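PDB 1FUX: UPF0098 protein YbcL from Escherichia coli, which belongs to the phosphatidylethanolamine-binding protein family, is homologous to a Raf kinase inhibitor protein, and forms a homodimer whose precise role this structure does not show. Local coordinates for the interface of chains A and B. Numbering follows the deposited sequence. Chains: chain A/B, Hypothetical 19.5 KDA protein IN emre-rus intergenic region.

The interface of chains A and B. Residues chain A 58-60, 62-63; chain B 141-142, 144-145, 148.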
# COMPACT_ATOMS: atom_id res chain seq x y z
N PRO A 58 -11.15 -2.86 -1.41
CA PRO A 58 -11.51 -1.92 -2.47
C PRO A 58 -10.72 -0.62 -2.39
O PRO A 58 -11.26 0.46 -2.13
CB PRO A 58 -13.02 -1.75 -2.23
CG PRO A 58 -13.17 -1.83 -0.73
CD PRO A 58 -12.20 -2.97 -0.37
N THR A 59 -9.43 -0.70 -2.67
CA THR A 59 -8.58 0.49 -2.45
C THR A 59 -7.73 0.83 -3.65
O THR A 59 -7.32 2.00 -3.74
CB THR A 59 -7.57 0.22 -1.30
OG1 THR A 59 -6.78 -0.86 -1.88
CG2 THR A 59 -8.13 -0.19 0.04
N GLY A 60 -7.63 -0.10 -4.60
CA GLY A 60 -6.71 0.11 -5.71
C GLY A 60 -5.36 -0.56 -5.51
O GLY A 60 -4.59 -0.69 -6.49
N GLY A 62 -5.08 -3.26 -2.81
CA GLY A 62 -5.35 -4.32 -1.82
C GLY A 62 -5.09 -3.75 -0.42
O GLY A 62 -5.24 -2.54 -0.22
N TRP A 63 -4.66 -4.59 0.51
CA TRP A 63 -4.44 -4.16 1.89
C TRP A 63 -3.37 -5.04 2.52
O TRP A 63 -3.46 -6.26 2.52
CB TRP A 63 -5.75 -4.27 2.68
CG TRP A 63 -5.69 -3.49 3.98
CD1 TRP A 63 -5.23 -3.94 5.18
CD2 TRP A 63 -6.09 -2.13 4.16
NE1 TRP A 63 -5.30 -2.92 6.12
CE2 TRP A 63 -5.87 -1.82 5.52
CE3 TRP A 63 -6.65 -1.17 3.31
CZ2 TRP A 63 -6.18 -0.57 6.07
CZ3 TRP A 63 -6.95 0.08 3.86
CH2 TRP A 63 -6.72 0.37 5.21
N ALA B 141 -3.25 2.83 0.68
CA ALA B 141 -4.47 2.02 0.65
C ALA B 141 -5.61 2.60 1.47
O ALA B 141 -6.76 2.48 0.99
CB ALA B 141 -4.10 0.61 1.24
N LEU B 142 -5.31 3.18 2.64
CA LEU B 142 -6.38 3.77 3.44
C LEU B 142 -7.03 4.94 2.71
O LEU B 142 -8.24 5.01 2.63
CB LEU B 142 -5.80 4.20 4.80
CG LEU B 142 -6.82 4.95 5.70
CD1 LEU B 142 -8.03 4.06 6.01
CD2 LEU B 142 -6.15 5.46 6.96
N GLY B 144 -7.04 5.31 -0.56
CA GLY B 144 -7.79 4.75 -1.72
C GLY B 144 -9.10 4.10 -1.31
O GLY B 144 -10.08 4.20 -2.09
N TYR B 145 -9.14 3.52 -0.11
CA TYR B 145 -10.41 2.98 0.37
C TYR B 145 -11.45 4.10 0.49
O TYR B 145 -12.58 4.02 -0.00
CB TYR B 145 -10.20 2.42 1.79
CG TYR B 145 -11.40 1.66 2.33
CD1 TYR B 145 -11.30 0.28 2.43
CD2 TYR B 145 -12.58 2.24 2.74
CE1 TYR B 145 -12.33 -0.51 2.92
CE2 TYR B 145 -13.64 1.47 3.20
CZ TYR B 145 -13.50 0.11 3.30
OH TYR B 145 -14.53 -0.67 3.78
N ASN B 148 -12.39 5.63 -3.03
CA ASN B 148 -13.33 4.75 -3.73
C ASN B 148 -14.71 4.80 -3.12
O ASN B 148 -15.71 4.87 -3.85
CB ASN B 148 -12.75 3.33 -3.81
CG ASN B 148 -11.75 3.32 -4.95
OD1 ASN B 148 -12.11 3.45 -6.13
ND2 ASN B 148 -10.48 3.16 -4.63
O HOH W 1 -13.66 1.68 -0.95
O HOH W 2 -7.93 3.67 -5.97
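A:Thr59 presses its methyl group onto helix 140-150 of chain B, with CG2 3.2 Å from the main-chain carbonyl O of B:Ala141 and 3.8 Å from CB of B:Tyr145. The benzo end of A:Trp63, the first residue of strand 63-72, lies beside the start of the same helix: its CE3 meets the methyl CB of B:Ala141 at 3.7 Å, while CZ3 packs on the backbone where B:Ala141 joins B:Leu142, and CH2 reaches CB and CD1 of B:Leu142. With CG anti to the backbone N (chi1 -164°), the indole extends this benzo edge to the helix. Within chain A, the A:Thr59 methyl sits at the edge of the indole, in plane. On the far side of A:Thr59, the A:Pro58 ring lies alongside the B:Tyr145 phenol, CG to CE1 4.0 Å, the two side chains pointing the same way. B:Gly144 brings its bare CA close to the carbonyl O of A:Thr59. The patch recurs with chains exchanged about the homodimer's two-fold axis.

No direct hydrogen bond crosses this patch, and water carries the polar link. Water 1 joins the carbonyl O atoms of A:Pro58 and B:Tyr145; water 2 joins the carbonyl O of A:Thr59 to the amide ND2 of B:Asn148. Within each chain, further bonds set these groups. The A:Thr59 hydroxyl OG1, between its backbone N and carbonyl carbon (chi1 64°), donates to the carbonyl O of A:Gly62 at 2.8 Å, tying the loop together just before the strand. In chain B, ND2 of B:Asn148 also bonds back to the helix, reaching the carbonyl O of B:Gly144 at 2.8 Å from above the carbonyl plane, 44° out of it.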